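Local coordinates for protein PaiA Acetyltransferase (Thermoplasma acidophilum, PDB 3K9U) that transfers an acetyl group from acetyl-CoA to polyamines such as spermidine, guarding the cell against polyamine toxicity, at residues I3-L8 with L64-F69. Sequence-based numbering, arbitrary orientation.
Sequences IEIRKL and LFLGAF
Leu8 and Phe65 meet where strand 3-7 runs out: methyl CD1 of Leu8 sits over one face of the Phe65 ring, 3.9 Å from its centroid, in a CH-pi contact. The other methyl of Leu8, CD2, approaches the Phe69 ring obliquely and lies against Gly67 CA, a place it can take because Gly67 has no side chain. Leu8 CG also rests on the backbone, 3.6 Å from Gly67 N. Across the sheet, on the face turned to helix 103-118, Ile5 CD1 packs on Ala68 CB at 3.6 Å, while its CG2, anti to the backbone N, touches Leu66 CD1. The Ile5 and Leu66 side chains cross at about a right angle.

Between these two layers run the backbone bonds of an antiparallel ladder. Glu4 with Phe69 and Arg6 with Gly67 are hydrogen-bonded pairs, each closed by two N-H to O=C bonds; Ile5 with Ala68 is a non-hydrogen-bonded pair. Just past the strand end, Leu8 N still bonds to Phe65 O at 3.1 Å.

At the polar edge, Arg6 stacks on Phe69. Arg6 CG lies between its own backbone N and carbonyl carbon (chi1 56°), the chain then runs extended to NE, and the guanidinium lies flat over the ring, planes 20° apart. Arg6 CZ stands 3.7 Å from the centroid of the Phe69 ring, almost on its normal, a cation-pi geometry; Arg6 NH1 comes closest, 3.3 Å from Phe69 CE2 and offset toward the rim of the ring. Glu4 O meets the same ring at its edge, in plane.

Strand 3-7 is an outermost strand of this chain's sheet, and strand 63-70 also pairs with strand 73-83. Ala68 reaches Ile103, an acetyl-CoA-binding residue. This is the antiparallel N-terminal strand pairing of the GNAT acetyltransferase fold.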
loop_
_atom_site.group_PDB
_atom_site.type_symbol
_atom_site.label_atom_id
_atom_site.label_comp_id
_atom_site.label_asym_id
_atom_site.label_seq_id
_atom_site.Cartn_x
_atom_site.Cartn_y
_atom_site.Cartn_z
ATOM N N ILE A 3 5.569 -14.597 -8.121
ATOM C CA ILE A 3 5.717 -14.864 -6.707
ATOM C C ILE A 3 6.028 -16.326 -6.437
ATOM O O ILE A 3 5.265 -17.196 -6.842
ATOM C CB ILE A 3 4.450 -14.463 -5.950
ATOM C CG1 ILE A 3 4.394 -12.934 -5.823
ATOM C CG2 ILE A 3 4.423 -15.115 -4.576
ATOM C CD1 ILE A 3 3.801 -12.266 -7.045
ATOM N N GLU A 4 7.159 -16.587 -5.776
ATOM C CA GLU A 4 7.492 -17.945 -5.308
ATOM C C GLU A 4 7.475 -17.970 -3.788
ATOM O O GLU A 4 7.906 -17.008 -3.145
ATOM C CB GLU A 4 8.865 -18.404 -5.811
ATOM C CG GLU A 4 9.055 -18.478 -7.350
ATOM C CD GLU A 4 8.521 -19.776 -8.021
ATOM O OE1 GLU A 4 8.485 -20.853 -7.373
ATOM O OE2 GLU A 4 8.153 -19.718 -9.223
ATOM N N ILE A 5 6.962 -19.064 -3.224
ATOM C CA ILE A 5 6.940 -19.275 -1.775
ATOM C C ILE A 5 7.848 -20.461 -1.424
ATOM O O ILE A 5 7.738 -21.501 -2.030
ATOM C CB ILE A 5 5.515 -19.605 -1.264
ATOM C CG1 ILE A 5 4.527 -18.485 -1.619
ATOM C CG2 ILE A 5 5.530 -19.869 0.267
ATOM C CD1 ILE A 5 4.910 -17.077 -1.087
ATOM N N ARG A 6 8.741 -20.305 -0.456
ATOM C CA ARG A 6 9.602 -21.403 -0.044
ATOM C C ARG A 6 10.210 -21.166 1.310
ATOM O O ARG A 6 10.232 -20.040 1.805
ATOM C CB ARG A 6 10.727 -21.640 -1.058
ATOM C CG ARG A 6 11.596 -20.436 -1.350
ATOM C CD ARG A 6 12.921 -20.858 -2.056
ATOM N NE ARG A 6 13.801 -19.686 -2.166
ATOM C CZ ARG A 6 13.689 -18.742 -3.098
ATOM N NH1 ARG A 6 14.511 -17.691 -3.083
ATOM N NH2 ARG A 6 12.761 -18.840 -4.045
ATOM N N LYS A 7 10.729 -22.242 1.897
ATOM C CA LYS A 7 11.390 -22.169 3.195
ATOM C C LYS A 7 12.518 -21.143 3.176
ATOM O O LYS A 7 13.259 -21.009 2.191
ATOM C CB LYS A 7 11.907 -23.543 3.612
ATOM C CG LYS A 7 10.766 -24.551 3.942
ATOM C CD LYS A 7 11.286 -25.898 4.442
ATOM C CE LYS A 7 10.096 -26.813 4.817
ATOM N NZ LYS A 7 10.330 -27.756 5.975
ATOM N N LEU A 8 12.595 -20.369 4.250
ATOM C CA LEU A 8 13.658 -19.389 4.398
ATOM C C LEU A 8 14.952 -20.104 4.720
ATOM O O LEU A 8 14.934 -21.212 5.257
ATOM C CB LEU A 8 13.314 -18.400 5.494
ATOM C CG LEU A 8 12.146 -17.511 5.073
ATOM C CD1 LEU A 8 11.453 -16.926 6.296
ATOM C CD2 LEU A 8 12.644 -16.447 4.127
ATOM N N LEU A 64 6.841 -23.864 10.517
ATOM C CA LEU A 64 6.774 -23.395 9.144
ATOM C C LEU A 64 7.227 -21.962 9.120
ATOM O O LEU A 64 6.601 -21.105 9.761
ATOM C CB LEU A 64 5.353 -23.451 8.608
ATOM C CG LEU A 64 4.646 -24.792 8.408
ATOM C CD1 LEU A 64 4.732 -25.666 9.641
ATOM C CD2 LEU A 64 3.165 -24.527 8.039
ATOM N N PHE A 65 8.275 -21.687 8.347
ATOM C CA PHE A 65 8.843 -20.348 8.270
ATOM C C PHE A 65 9.163 -20.118 6.794
ATOM O O PHE A 65 10.192 -20.577 6.272
ATOM C CB PHE A 65 10.066 -20.277 9.202
ATOM C CG PHE A 65 10.492 -18.877 9.630
ATOM C CD1 PHE A 65 9.650 -17.779 9.562
ATOM C CD2 PHE A 65 11.748 -18.699 10.184
ATOM C CE1 PHE A 65 10.087 -16.522 9.987
ATOM C CE2 PHE A 65 12.187 -17.457 10.629
ATOM C CZ PHE A 65 11.368 -16.364 10.526
ATOM N N LEU A 66 8.240 -19.423 6.123
ATOM C CA LEU A 66 8.266 -19.281 4.665
ATOM C C LEU A 66 8.422 -17.827 4.259
ATOM O O LEU A 66 7.948 -16.940 4.950
ATOM C CB LEU A 66 6.966 -19.814 4.059
ATOM C CG LEU A 66 6.396 -21.141 4.541
ATOM C CD1 LEU A 66 5.023 -21.402 3.961
ATOM C CD2 LEU A 66 7.333 -22.288 4.178
ATOM N N GLY A 67 9.077 -17.611 3.120
ATOM C CA GLY A 67 9.231 -16.307 2.499
ATOM C C GLY A 67 8.467 -16.216 1.186
ATOM O O GLY A 67 8.289 -17.229 0.480
ATOM N N ALA A 68 7.980 -15.004 0.886
ATOM C CA ALA A 68 7.424 -14.681 -0.412
ATOM C C ALA A 68 8.482 -13.925 -1.214
ATOM O O ALA A 68 8.973 -12.874 -0.784
ATOM C CB ALA A 68 6.120 -13.836 -0.262
ATOM N N PHE A 69 8.827 -14.454 -2.377
ATOM C CA PHE A 69 9.816 -13.832 -3.232
ATOM C C PHE A 69 9.152 -13.297 -4.512
ATOM O O PHE A 69 8.537 -14.052 -5.273
ATOM C CB PHE A 69 10.918 -14.836 -3.566
ATOM C CG PHE A 69 11.710 -15.302 -2.348
ATOM C CD1 PHE A 69 11.180 -16.241 -1.464
ATOM C CD2 PHE A 69 12.979 -14.808 -2.094
ATOM C CE1 PHE A 69 11.919 -16.684 -0.359
ATOM C CE2 PHE A 69 13.725 -15.250 -0.984
ATOM C CZ PHE A 69 13.194 -16.178 -0.120
HETATM O O HOH W 1 12.316 -22.586 6.903
#